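Long-range contacts in OxyR (Porphyromonas gingivalis, PDB 3HO7), which is a LysR-family, redox-sensitive transcriptional activator that probably binds DNA, represented here by its regulatory domain: residues Val17-Ala22 with Glu46-Arg51; Leu86-Arg91 with Gly157-Pro162; His109-Leu114 with Val125-Met130; Arg184-Val189 with Thr223-Ala228. All coordinates share one frame; numbering follows the deposited sequence.

Contact 1 (Val17-Ala22 with Glu46-Arg51)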
loop_
_atom_site.group_PDB
_atom_site.type_symbol
_atom_site.label_atom_id
_atom_site.label_comp_id
_atom_site.label_asym_id
_atom_site.label_seq_id
_atom_site.Cartn_x
_atom_site.Cartn_y
_atom_site.Cartn_z
ATOM N N VAL A 17 -5.465 11.146 -4.128
ATOM C CA VAL A 17 -4.403 11.227 -3.144
ATOM C C VAL A 17 -3.340 10.190 -3.458
ATOM O O VAL A 17 -3.655 9.069 -3.858
ATOM C CB VAL A 17 -4.937 10.993 -1.717
ATOM C CG1 VAL A 17 -3.830 11.195 -0.691
ATOM C CG2 VAL A 17 -6.111 11.916 -1.437
ATOM N N LEU A 18 -2.080 10.571 -3.285
ATOM C CA LEU A 18 -0.979 9.645 -3.500
ATOM C C LEU A 18 -1.015 8.498 -2.503
ATOM O O LEU A 18 -1.432 8.669 -1.355
ATOM C CB LEU A 18 0.364 10.368 -3.418
ATOM C CG LEU A 18 0.780 11.109 -4.691
ATOM C CD1 LEU A 18 -0.338 12.018 -5.169
ATOM C CD2 LEU A 18 2.070 11.888 -4.464
ATOM N N PRO A 19 -0.572 7.314 -2.942
ATOM C CA PRO A 19 -0.519 6.145 -2.079
ATOM C C PRO A 19 0.492 6.343 -0.962
ATOM O O PRO A 19 0.392 5.705 0.084
ATOM C CB PRO A 19 -0.043 5.029 -3.016
ATOM C CG PRO A 19 -0.217 5.562 -4.403
ATOM C CD PRO A 19 -0.056 7.035 -4.290
ATOM N N THR A 20 1.466 7.218 -1.193
ATOM C CA THR A 20 2.487 7.508 -0.195
ATOM C C THR A 20 2.075 8.658 0.722
ATOM O O THR A 20 2.861 9.111 1.559
ATOM C CB THR A 20 3.846 7.828 -0.852
ATOM O OG1 THR A 20 3.658 8.775 -1.913
ATOM C CG2 THR A 20 4.467 6.558 -1.422
ATOM N N ILE A 21 0.840 9.124 0.560
ATOM C CA ILE A 21 0.285 10.169 1.417
ATOM C C ILE A 21 -0.980 9.666 2.106
ATOM O O ILE A 21 -1.166 9.856 3.307
ATOM C CB ILE A 21 -0.077 11.437 0.609
ATOM C CG1 ILE A 21 1.166 12.062 -0.028
ATOM C CG2 ILE A 21 -0.785 12.459 1.493
ATOM C CD1 ILE A 21 0.871 13.342 -0.779
ATOM N N ALA A 22 -1.840 9.011 1.332
ATOM C CA ALA A 22 -3.170 8.611 1.792
ATOM C C ALA A 22 -3.214 8.043 3.209
ATOM O O ALA A 22 -4.034 8.470 4.025
ATOM C CB ALA A 22 -3.788 7.628 0.811
ATOM N N GLU A 46 -7.134 6.941 -4.600
ATOM C CA GLU A 46 -5.680 6.906 -4.621
ATOM C C GLU A 46 -5.176 6.727 -6.048
ATOM O O GLU A 46 -5.598 5.815 -6.759
ATOM C CB GLU A 46 -5.141 5.783 -3.729
ATOM C CG GLU A 46 -5.378 5.991 -2.240
ATOM C CD GLU A 46 -4.636 4.985 -1.378
ATOM O OE1 GLU A 46 -3.472 4.655 -1.698
ATOM O OE2 GLU A 46 -5.215 4.526 -0.371
ATOM N N MET A 47 -4.279 7.617 -6.459
ATOM C CA MET A 47 -3.620 7.519 -7.754
ATOM C C MET A 47 -2.176 7.948 -7.594
ATOM O O MET A 47 -1.848 8.723 -6.698
ATOM C CB MET A 47 -4.259 8.460 -8.768
ATOM C CG MET A 47 -5.754 8.355 -8.925
ATOM S SD MET A 47 -6.300 9.641 -10.061
ATOM C CE MET A 47 -8.069 9.369 -10.057
ATOM N N GLN A 48 -1.315 7.459 -8.475
ATOM C CA GLN A 48 0.020 8.016 -8.582
ATOM C C GLN A 48 -0.067 9.324 -9.364
ATOM O O GLN A 48 -1.093 9.617 -9.984
ATOM C CB GLN A 48 0.976 7.023 -9.244
ATOM C CG GLN A 48 1.480 5.949 -8.288
ATOM C CD GLN A 48 2.005 4.726 -9.004
ATOM O OE1 GLN A 48 1.615 4.440 -10.136
ATOM N NE2 GLN A 48 2.891 3.990 -8.344
ATOM N N THR A 49 1.005 10.105 -9.330
ATOM C CA THR A 49 0.995 11.463 -9.872
ATOM C C THR A 49 0.465 11.555 -11.300
ATOM O O THR A 49 -0.352 12.419 -11.611
ATOM C CB THR A 49 2.396 12.095 -9.811
ATOM O OG1 THR A 49 2.884 12.040 -8.464
ATOM C CG2 THR A 49 2.349 13.543 -10.278
ATOM N N SER A 50 0.939 10.668 -12.166
ATOM C CA SER A 50 0.536 10.691 -13.567
ATOM C C SER A 50 -0.982 10.694 -13.703
ATOM O O SER A 50 -1.551 11.547 -14.384
ATOM C CB SER A 50 1.139 9.502 -14.314
ATOM O OG SER A 50 2.533 9.424 -14.075
ATOM N N ARG A 51 -1.632 9.736 -13.049
ATOM C CA ARG A 51 -3.088 9.646 -13.075
ATOM C C ARG A 51 -3.732 10.912 -12.523
ATOM O O ARG A 51 -4.716 11.405 -13.072
ATOM C CB ARG A 51 -3.570 8.423 -12.291
ATOM C CG ARG A 51 -3.216 7.098 -12.941
ATOM C CD ARG A 51 -3.925 5.937 -12.264
ATOM N NE ARG A 51 -3.400 5.674 -10.927
ATOM C CZ ARG A 51 -2.348 4.901 -10.679
ATOM N NH1 ARG A 51 -1.704 4.314 -11.681
ATOM N NH2 ARG A 51 -1.938 4.717 -9.433
HETATM O O HOH W 1 -1.719 3.870 -0.173
#
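Val17, at the end of strand 11-17, pairs in parallel with Glu46, and its carbonyl receives the bond that closes the contact: Met47 N donates to Val17 O at 3.0 Å, with an angle of 148° at the hydrogen. The donor stands 40° above the carbonyl plane, and Glu46 CA also makes a CA-H...O contact with Val17 O. Leu18 answers with a CA-H...O contact of 3.4 Å from its CA to Met47 O. With CG beside the backbone N (chi1 -81°), the Leu18 side chain starts away from the other segment but swings its CD2 obliquely to within 4.1 Å of Thr49 OG1. Leu18 O grips the turn by accepting from both Ile21 N and Ala22 N. Pro19 brings its CD up to Met47 O, while its CA meets Glu46 OE1 at 3.3 Å. A water donates to both Pro19 O and Glu46 OE1 and ties the turn to the carboxylate. Ala22 then sets its CB 3.5 Å from Glu46 CD. The other carboxylate oxygen, Glu46 OE2, is taken by Ser144 N of the second subunit, so this acid belongs to the dimer interface too. Ile21 and Gln48 stand at the N-caps of helices 22-36 and 49-58, so two neighbouring parallel strands end side by side and each hands over to its helix, with Val17 resting on strand 63-66 and Met47 on helix 49-58.

Contact 2 (Leu86-Arg91 with Gly157-Pro162)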
loop_
_atom_site.group_PDB
_atom_site.type_symbol
_atom_site.label_atom_id
_atom_site.label_comp_id
_atom_site.label_asym_id
_atom_site.label_seq_id
_atom_site.Cartn_x
_atom_site.Cartn_y
_atom_site.Cartn_z
ATOM N N LEU A 86 12.668 9.813 6.270
ATOM C CA LEU A 86 13.460 9.217 7.332
ATOM C C LEU A 86 13.942 7.841 6.913
ATOM O O LEU A 86 13.246 7.114 6.202
ATOM C CB LEU A 86 12.658 9.119 8.633
ATOM C CG LEU A 86 12.280 10.426 9.338
ATOM C CD1 LEU A 86 11.529 10.124 10.625
ATOM C CD2 LEU A 86 13.515 11.265 9.617
ATOM N N GLY A 87 15.149 7.495 7.344
ATOM C CA GLY A 87 15.675 6.163 7.121
ATOM C C GLY A 87 14.916 5.146 7.949
ATOM O O GLY A 87 14.623 5.369 9.124
ATOM N N TYR A 88 14.579 4.027 7.323
ATOM C CA TYR A 88 13.977 2.918 8.029
ATOM C C TYR A 88 14.968 1.778 7.850
ATOM O O TYR A 88 15.083 1.213 6.765
ATOM C CB TYR A 88 12.613 2.589 7.420
ATOM C CG TYR A 88 11.641 1.896 8.350
ATOM C CD1 TYR A 88 11.329 2.434 9.592
ATOM C CD2 TYR A 88 11.011 0.719 7.969
ATOM C CE1 TYR A 88 10.431 1.804 10.443
ATOM C CE2 TYR A 88 10.114 0.083 8.805
ATOM C CZ TYR A 88 9.825 0.630 10.040
ATOM O OH TYR A 88 8.929 -0.008 10.863
ATOM N N VAL A 89 15.707 1.470 8.909
ATOM C CA VAL A 89 16.869 0.593 8.813
ATOM C C VAL A 89 16.654 -0.715 9.567
ATOM O O VAL A 89 16.365 -0.704 10.758
ATOM C CB VAL A 89 18.122 1.285 9.389
ATOM C CG1 VAL A 89 19.361 0.430 9.153
ATOM C CG2 VAL A 89 18.292 2.669 8.779
ATOM N N SER A 90 16.812 -1.841 8.877
ATOM C CA SER A 90 16.624 -3.138 9.516
ATOM C C SER A 90 17.703 -3.366 10.568
ATOM O O SER A 90 18.796 -2.811 10.477
ATOM C CB SER A 90 16.662 -4.269 8.489
ATOM O OG SER A 90 17.908 -4.942 8.532
ATOM N N ARG A 91 17.392 -4.192 11.559
ATOM C CA ARG A 91 18.320 -4.470 12.647
ATOM C C ARG A 91 19.547 -5.248 12.164
ATOM O O ARG A 91 20.518 -5.412 12.904
ATOM C CB ARG A 91 17.600 -5.228 13.767
ATOM C CG ARG A 91 16.354 -4.515 14.273
ATOM C CD ARG A 91 15.524 -5.401 15.186
ATOM N NE ARG A 91 14.266 -4.758 15.555
ATOM C CZ ARG A 91 14.123 -3.948 16.597
ATOM N NH1 ARG A 91 15.160 -3.686 17.383
ATOM N NH2 ARG A 91 12.941 -3.405 16.857
ATOM N N GLY A 157 17.229 -5.290 4.396
ATOM C CA GLY A 157 17.423 -3.983 3.808
ATOM C C GLY A 157 17.048 -2.715 4.552
ATOM O O GLY A 157 16.852 -2.675 5.766
ATOM N N ILE A 158 16.955 -1.663 3.753
ATOM C CA ILE A 158 16.639 -0.309 4.159
ATOM C C ILE A 158 15.676 0.341 3.177
ATOM O O ILE A 158 15.650 0.002 1.995
ATOM C CB ILE A 158 17.921 0.545 4.215
ATOM C CG1 ILE A 158 18.809 0.105 5.382
ATOM C CG2 ILE A 158 17.576 2.024 4.285
ATOM C CD1 ILE A 158 20.067 0.938 5.547
ATOM N N THR A 159 14.896 1.287 3.690
ATOM C CA THR A 159 13.958 2.060 2.887
ATOM C C THR A 159 13.743 3.417 3.547
ATOM O O THR A 159 14.274 3.680 4.626
ATOM C CB THR A 159 12.605 1.341 2.747
ATOM O OG1 THR A 159 11.838 1.961 1.706
ATOM C CG2 THR A 159 11.828 1.408 4.052
ATOM N N PHE A 160 12.965 4.279 2.901
ATOM C CA PHE A 160 12.699 5.608 3.439
ATOM C C PHE A 160 11.211 5.822 3.691
ATOM O O PHE A 160 10.381 5.551 2.825
ATOM C CB PHE A 160 13.262 6.679 2.506
ATOM C CG PHE A 160 14.753 6.601 2.339
ATOM C CD1 PHE A 160 15.587 6.683 3.442
ATOM C CD2 PHE A 160 15.320 6.443 1.085
ATOM C CE1 PHE A 160 16.965 6.606 3.300
ATOM C CE2 PHE A 160 16.698 6.368 0.937
ATOM C CZ PHE A 160 17.520 6.449 2.046
ATOM N N ILE A 161 10.878 6.302 4.884
ATOM C CA ILE A 161 9.478 6.517 5.246
ATOM C C ILE A 161 9.182 7.985 5.537
ATOM O O ILE A 161 10.068 8.736 5.931
ATOM C CB ILE A 161 9.060 5.657 6.455
ATOM C CG1 ILE A 161 9.874 6.026 7.693
ATOM C CG2 ILE A 161 9.229 4.178 6.138
ATOM C CD1 ILE A 161 9.370 5.367 8.965
ATOM N N PRO A 162 7.921 8.391 5.343
ATOM C CA PRO A 162 7.516 9.775 5.545
ATOM C C PRO A 162 7.336 10.082 7.025
ATOM O O PRO A 162 6.900 9.218 7.783
ATOM C CB PRO A 162 6.163 9.859 4.817
ATOM C CG PRO A 162 5.906 8.473 4.230
ATOM C CD PRO A 162 6.785 7.535 4.977
#
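Five backbone bonds hold the two segments together. Leu86 and Ile161 form one antiparallel hydrogen-bonded pair, with Leu86 N to Ile161 O and Ile161 N to Leu86 O both 2.8 Å. Tyr88 and Thr159 form the next, with Tyr88 N to Thr159 O at 2.7 Å and Thr159 N to Tyr88 O at 3.1 Å; all four of these donors lie in the carbonyl planes. The series frays at Ser90, whose N reaches Gly157 O at 3.2 Å, nearly along the C=O axis. On the face carrying Tyr88, Thr159 and Ile161, Tyr88 CB lies 3.7 Å from Thr159 CG2, the side chains side by side, and CG anti to the backbone N (chi1 -155°) sends the ring on to Ile161. Ile161 takes the crowded first torsion (62°), and from there its CD1 crosses obliquely to Tyr88 CD1 at 3.6 Å. Across the sheet, Val89 CG1 lies beside Ile158 CD1, and Phe160 turns its ring edge to Gly87 CA (3.7 Å from CD1), with Leu86 O in the ring plane. The polar tips are fixed from further out: Tyr88 OH bonds Glu153 and Thr159 OG1 bonds Trp112 O. Helix 145-153 packs over the Tyr88 and Thr159 face. This antiparallel pairing belongs to the alpha/beta core of a LysR substrate-binding domain, whose fold is that of the periplasmic binding proteins.

Contact 3 (His109-Leu114 with Val125-Met130)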
loop_
_atom_site.group_PDB
_atom_site.type_symbol
_atom_site.label_atom_id
_atom_site.label_comp_id
_atom_site.label_asym_id
_atom_site.label_seq_id
_atom_site.Cartn_x
_atom_site.Cartn_y
_atom_site.Cartn_z
ATOM N N HIS A 109 22.663 -2.556 -2.747
ATOM C CA HIS A 109 22.098 -3.880 -2.979
ATOM C C HIS A 109 21.042 -4.260 -1.942
ATOM O O HIS A 109 20.366 -5.280 -2.085
ATOM C CB HIS A 109 23.203 -4.941 -3.011
ATOM C CG HIS A 109 24.359 -4.585 -3.892
ATOM N ND1 HIS A 109 24.201 -4.159 -5.192
ATOM C CD2 HIS A 109 25.694 -4.601 -3.661
ATOM C CE1 HIS A 109 25.387 -3.922 -5.723
ATOM N NE2 HIS A 109 26.310 -4.182 -4.815
ATOM N N ARG A 110 20.900 -3.443 -0.903
ATOM C CA ARG A 110 19.930 -3.723 0.152
ATOM C C ARG A 110 19.010 -2.531 0.391
ATOM O O ARG A 110 18.514 -2.330 1.498
ATOM C CB ARG A 110 20.643 -4.116 1.448
ATOM C CG ARG A 110 21.490 -5.376 1.323
ATOM C CD ARG A 110 22.241 -5.679 2.610
ATOM N NE ARG A 110 21.338 -5.957 3.723
ATOM C CZ ARG A 110 20.678 -7.100 3.883
ATOM N NH1 ARG A 110 20.814 -8.077 2.995
ATOM N NH2 ARG A 110 19.880 -7.267 4.928
ATOM N N LEU A 111 18.786 -1.752 -0.663
ATOM C CA LEU A 111 17.951 -0.559 -0.590
ATOM C C LEU A 111 16.656 -0.760 -1.369
ATOM O O LEU A 111 16.670 -1.267 -2.493
ATOM C CB LEU A 111 18.713 0.643 -1.151
ATOM C CG LEU A 111 17.992 1.990 -1.194
ATOM C CD1 LEU A 111 17.696 2.472 0.219
ATOM C CD2 LEU A 111 18.817 3.019 -1.953
ATOM N N TRP A 112 15.535 -0.380 -0.765
ATOM C CA TRP A 112 14.252 -0.473 -1.445
ATOM C C TRP A 112 13.778 0.937 -1.747
ATOM O O TRP A 112 13.557 1.731 -0.839
ATOM C CB TRP A 112 13.226 -1.191 -0.569
ATOM C CG TRP A 112 13.690 -2.522 -0.071
ATOM C CD1 TRP A 112 14.043 -2.840 1.205
ATOM C CD2 TRP A 112 13.859 -3.714 -0.843
ATOM N NE1 TRP A 112 14.419 -4.157 1.279
ATOM C CE2 TRP A 112 14.315 -4.717 0.033
ATOM C CE3 TRP A 112 13.669 -4.032 -2.190
ATOM C CZ2 TRP A 112 14.582 -6.014 -0.392
ATOM C CZ3 TRP A 112 13.935 -5.318 -2.611
ATOM C CH2 TRP A 112 14.386 -6.294 -1.715
ATOM N N LEU A 113 13.613 1.240 -3.027
ATOM C CA LEU A 113 13.209 2.574 -3.431
ATOM C C LEU A 113 11.895 2.553 -4.184
ATOM O O LEU A 113 11.719 1.783 -5.122
ATOM C CB LEU A 113 14.288 3.220 -4.301
ATOM C CG LEU A 113 15.656 3.451 -3.661
ATOM C CD1 LEU A 113 16.620 4.044 -4.673
ATOM C CD2 LEU A 113 15.545 4.347 -2.441
ATOM N N LEU A 114 10.971 3.408 -3.772
ATOM C CA LEU A 114 9.713 3.520 -4.475
ATOM C C LEU A 114 9.992 4.286 -5.756
ATOM O O LEU A 114 10.595 5.353 -5.728
ATOM C CB LEU A 114 8.693 4.272 -3.621
ATOM C CG LEU A 114 8.276 3.590 -2.317
ATOM C CD1 LEU A 114 7.594 4.571 -1.377
ATOM C CD2 LEU A 114 7.378 2.397 -2.597
ATOM N N VAL A 125 17.922 11.694 -5.571
ATOM C CA VAL A 125 18.864 11.296 -6.613
ATOM C C VAL A 125 20.121 10.603 -6.093
ATOM O O VAL A 125 20.678 9.738 -6.767
ATOM C CB VAL A 125 19.277 12.501 -7.483
ATOM C CG1 VAL A 125 19.985 13.549 -6.638
ATOM C CG2 VAL A 125 20.161 12.045 -8.633
ATOM N N ARG A 126 20.566 10.981 -4.899
ATOM C CA ARG A 126 21.787 10.414 -4.337
ATOM C C ARG A 126 21.663 8.902 -4.175
ATOM O O ARG A 126 22.664 8.200 -4.023
ATOM C CB ARG A 126 22.116 11.062 -2.989
ATOM C CG ARG A 126 21.381 10.445 -1.810
ATOM C CD ARG A 126 21.549 11.281 -0.553
ATOM N NE ARG A 126 20.797 12.530 -0.630
ATOM C CZ ARG A 126 20.667 13.388 0.376
ATOM N NH1 ARG A 126 21.241 13.137 1.544
ATOM N NH2 ARG A 126 19.961 14.499 0.213
ATOM N N PHE A 127 20.430 8.405 -4.208
ATOM C CA PHE A 127 20.175 6.977 -4.051
ATOM C C PHE A 127 19.528 6.383 -5.295
ATOM O O PHE A 127 19.845 5.264 -5.697
ATOM C CB PHE A 127 19.288 6.726 -2.829
ATOM C CG PHE A 127 19.862 7.258 -1.550
ATOM C CD1 PHE A 127 20.826 6.543 -0.859
ATOM C CD2 PHE A 127 19.446 8.478 -1.042
ATOM C CE1 PHE A 127 21.360 7.031 0.318
ATOM C CE2 PHE A 127 19.975 8.971 0.134
ATOM C CZ PHE A 127 20.935 8.246 0.814
ATOM N N CYS A 128 18.620 7.139 -5.902
ATOM C CA CYS A 128 17.927 6.687 -7.100
ATOM C C CYS A 128 18.907 6.350 -8.218
ATOM O O CYS A 128 18.673 5.430 -9.002
ATOM C CB CYS A 128 16.937 7.749 -7.577
ATOM S SG CYS A 128 15.585 8.064 -6.424
ATOM N N GLN A 129 20.004 7.097 -8.284
ATOM C CA GLN A 129 20.980 6.927 -9.355
ATOM C C GLN A 129 22.349 6.490 -8.844
ATOM O O GLN A 129 23.351 6.642 -9.540
ATOM C CB GLN A 129 21.119 8.223 -10.157
ATOM C CG GLN A 129 19.878 8.594 -10.949
ATOM C CD GLN A 129 19.520 7.549 -11.987
ATOM O OE1 GLN A 129 20.220 6.547 -12.140
ATOM N NE2 GLN A 129 18.428 7.777 -12.706
ATOM N N MET A 130 22.390 5.948 -7.632
ATOM C CA MET A 130 23.651 5.498 -7.051
ATOM C C MET A 130 24.114 4.184 -7.673
ATOM O O MET A 130 23.301 3.313 -7.988
ATOM C CB MET A 130 23.532 5.346 -5.534
ATOM C CG MET A 130 22.511 4.316 -5.091
ATOM S SD MET A 130 22.753 3.825 -3.374
ATOM C CE MET A 130 22.993 5.422 -2.597
#
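Leu111 drives its CD2 into the base of Phe127, meeting Phe127 CB at 3.8 Å while the two side chains cross at about a right angle. Its CG is anti to the backbone N (chi1 179°), which carries the isobutyl group straight out toward the short helix 125-128. The same methyl approaches the aromatic ring obliquely. Phe127 starts toward the other segment, but with CG beside its own backbone N (chi1 -58°) the ring then leads off and meets Phe160, the planes at about 55°. Two residues on, Leu113 repeats the approach from an extended backbone: CD1 touches Cys128 CA at 3.8 Å and lies 4.2 Å from Phe127 CB. Its CG sits beside the backbone N, and CD1, anti to CA, stretches out to the helix. The two leucines therefore touch the single short turn of helix 125-128 through backbone and CB atoms, by van der Waals contact alone. Both segments belong to the regulatory domain of this LysR-type regulator, with 109-114 running beside strand 158-162. Cys128 SG is joined in a disulfide to Cys119, consistent with the oxidised state of the cysteine pair known from OxyR proteins, and the sulfur leaves across the leucines' line of approach rather than along it. Trp112, between the leucines, faces the opposite way and lays its ring nearly parallel to Phe148 of helix 145-153. The helix stops just beyond the cystine: Gln129 N still donates to Val125 O at 3.1 Å, yet Gln129 has already left helical torsions.

Contact 4 (Arg184-Val189 with Thr223-Ala228)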
loop_
_atom_site.group_PDB
_atom_site.type_symbol
_atom_site.label_atom_id
_atom_site.label_comp_id
_atom_site.label_asym_id
_atom_site.label_seq_id
_atom_site.Cartn_x
_atom_site.Cartn_y
_atom_site.Cartn_z
ATOM N N ARG A 184 18.521 17.753 5.954
ATOM C CA ARG A 184 17.594 16.630 5.916
ATOM C C ARG A 184 16.635 16.733 4.731
ATOM O O ARG A 184 16.056 17.791 4.482
ATOM C CB ARG A 184 16.813 16.539 7.228
ATOM C CG ARG A 184 17.694 16.393 8.458
ATOM C CD ARG A 184 16.867 16.236 9.721
ATOM N NE ARG A 184 17.709 16.253 10.912
ATOM C CZ ARG A 184 18.127 17.363 11.509
ATOM N NH1 ARG A 184 17.778 18.548 11.025
ATOM N NH2 ARG A 184 18.894 17.290 12.587
ATOM N N PRO A 185 16.467 15.628 3.995
ATOM C CA PRO A 185 15.593 15.604 2.828
ATOM C C PRO A 185 14.124 15.753 3.203
ATOM O O PRO A 185 13.648 15.106 4.137
ATOM C CB PRO A 185 15.849 14.218 2.227
ATOM C CG PRO A 185 16.348 13.396 3.359
ATOM C CD PRO A 185 17.131 14.332 4.221
ATOM N N VAL A 186 13.418 16.611 2.477
ATOM C CA VAL A 186 11.985 16.778 2.669
ATOM C C VAL A 186 11.266 16.779 1.327
ATOM O O VAL A 186 11.803 17.249 0.322
ATOM C CB VAL A 186 11.650 18.097 3.394
ATOM C CG1 VAL A 186 12.622 18.332 4.535
ATOM C CG2 VAL A 186 11.679 19.261 2.416
ATOM N N ARG A 187 10.051 16.244 1.315
ATOM C CA ARG A 187 9.192 16.390 0.153
ATOM C C ARG A 187 8.127 17.422 0.483
ATOM O O ARG A 187 7.869 17.707 1.652
ATOM C CB ARG A 187 8.540 15.061 -0.230
ATOM C CG ARG A 187 7.422 14.621 0.693
ATOM C CD ARG A 187 6.801 13.338 0.189
ATOM N NE ARG A 187 5.835 12.793 1.132
ATOM C CZ ARG A 187 5.174 11.659 0.936
ATOM N NH1 ARG A 187 5.383 10.959 -0.171
ATOM N NH2 ARG A 187 4.311 11.226 1.845
ATOM N N GLU A 188 7.519 17.989 -0.550
ATOM C CA GLU A 188 6.449 18.952 -0.349
ATOM C C GLU A 188 5.122 18.325 -0.734
ATOM O O GLU A 188 4.963 17.825 -1.847
ATOM C CB GLU A 188 6.699 20.222 -1.164
ATOM C CG GLU A 188 6.755 19.998 -2.664
ATOM C CD GLU A 188 7.100 21.258 -3.429
ATOM O OE1 GLU A 188 6.560 22.332 -3.088
ATOM O OE2 GLU A 188 7.917 21.176 -4.372
ATOM N N VAL A 189 4.180 18.330 0.202
ATOM C CA VAL A 189 2.836 17.851 -0.063
ATOM C C VAL A 189 1.991 19.044 -0.490
ATOM O O VAL A 189 1.910 20.039 0.227
ATOM C CB VAL A 189 2.223 17.180 1.182
ATOM C CG1 VAL A 189 0.820 16.680 0.882
ATOM C CG2 VAL A 189 3.111 16.035 1.655
ATOM N N THR A 223 14.828 25.099 9.744
ATOM C CA THR A 223 16.279 25.133 9.628
ATOM C C THR A 223 16.854 23.727 9.769
ATOM O O THR A 223 16.542 23.010 10.721
ATOM C CB THR A 223 16.908 26.049 10.694
ATOM O OG1 THR A 223 16.271 27.332 10.658
ATOM C CG2 THR A 223 18.399 26.217 10.441
ATOM N N GLY A 224 17.691 23.335 8.814
ATOM C CA GLY A 224 18.294 22.007 8.826
ATOM C C GLY A 224 17.634 21.076 7.827
ATOM O O GLY A 224 18.081 19.946 7.627
ATOM N N GLN A 225 16.584 21.573 7.179
ATOM C CA GLN A 225 15.813 20.808 6.200
ATOM C C GLN A 225 16.001 21.355 4.791
ATOM O O GLN A 225 16.111 22.563 4.601
ATOM C CB GLN A 225 14.324 20.838 6.546
ATOM C CG GLN A 225 13.934 20.006 7.745
ATOM C CD GLN A 225 12.449 20.066 8.026
ATOM O OE1 GLN A 225 11.809 21.088 7.803
ATOM N NE2 GLN A 225 11.895 18.970 8.521
ATOM N N HIS A 226 16.048 20.458 3.809
ATOM C CA HIS A 226 16.211 20.856 2.415
ATOM C C HIS A 226 15.247 20.076 1.527
ATOM O O HIS A 226 15.106 18.862 1.671
ATOM C CB HIS A 226 17.653 20.630 1.958
ATOM C CG HIS A 226 17.902 20.994 0.527
ATOM N ND1 HIS A 226 18.043 22.299 0.105
ATOM C CD2 HIS A 226 18.041 20.224 -0.578
ATOM C CE1 HIS A 226 18.254 22.317 -1.200
ATOM N NE2 HIS A 226 18.259 21.071 -1.639
ATOM N N LEU A 227 14.580 20.779 0.617
ATOM C CA LEU A 227 13.652 20.140 -0.306
ATOM C C LEU A 227 14.418 19.249 -1.274
ATOM O O LEU A 227 15.254 19.728 -2.042
ATOM C CB LEU A 227 12.851 21.188 -1.079
ATOM C CG LEU A 227 11.694 20.654 -1.924
ATOM C CD1 LEU A 227 10.763 19.814 -1.066
ATOM C CD2 LEU A 227 10.940 21.792 -2.599
ATOM N N ALA A 228 14.134 17.951 -1.223
ATOM C CA ALA A 228 14.816 16.980 -2.071
ATOM C C ALA A 228 14.523 17.217 -3.551
ATOM O O ALA A 228 13.368 17.213 -3.980
ATOM C CB ALA A 228 14.428 15.565 -1.670
#
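Four backbone hydrogen bonds link the strands in the staggered pattern of a parallel pair. Arg184 N donates to Gly224 O at 2.8 Å, and Arg184 O takes the straightest bond of the set, from His226 N, with 172° at the hydrogen. Val186 N reaches His226 O at 2.9 Å but more bent, at 138°, its donor lifted above the carbonyl plane. Val186 O in turn accepts from Ala228 N at 2.9 Å. Beyond the ladder, Val186 spreads its methyls over the face it shares with Gln225 and Leu227. Its CG1 meets Gln225 CB at 3.6 Å, crossing that chain at about a right angle, while CG2 takes the crowded position between backbone N and carbonyl carbon and touches Leu227 CD1, also at 3.6 Å. Leu227, with CG anti to the backbone N, brings its other methyl, CD2, within 3.6 Å of Glu188 OE2. That carboxylate is paired with Arg190 and Lys69, and Gln225 NE2 bonds Glu84. The axes of the short segments 184-189 and 225-227 diverge by 47°. Strands 184-194 and 225-227, with helix 200-211 between them in sequence, make a beta-alpha-beta unit, and strand 75-89 runs antiparallel to 184-194.

How the contacts relate
Contacts 2 and 3 are the closest pair, with centres about 12 Å apart. Segment 109-114 is probably bonded to strand 158-162 through Ile158 N to Arg110 O and Trp112 N to Ile158 O, both 2.8 Å, which places the disulfide-bearing helix 125-128 beside contact 2. Contact 1 lies about 20 Å from contacts 3 and 4 and about 21 Å from contact 2, centre to centre, but its turn reaches all three. Thr20 O probably accepts a hydrogen bond from Arg187 NH2 of contact 4 at 2.6 Å, Thr20 CG2 packs on Leu114 CD1 at 3.7 Å, and Pro162 approaches from contact 2. Contacts 2 and 4 share one sheet through neighbouring strands 75-89 and 184-194.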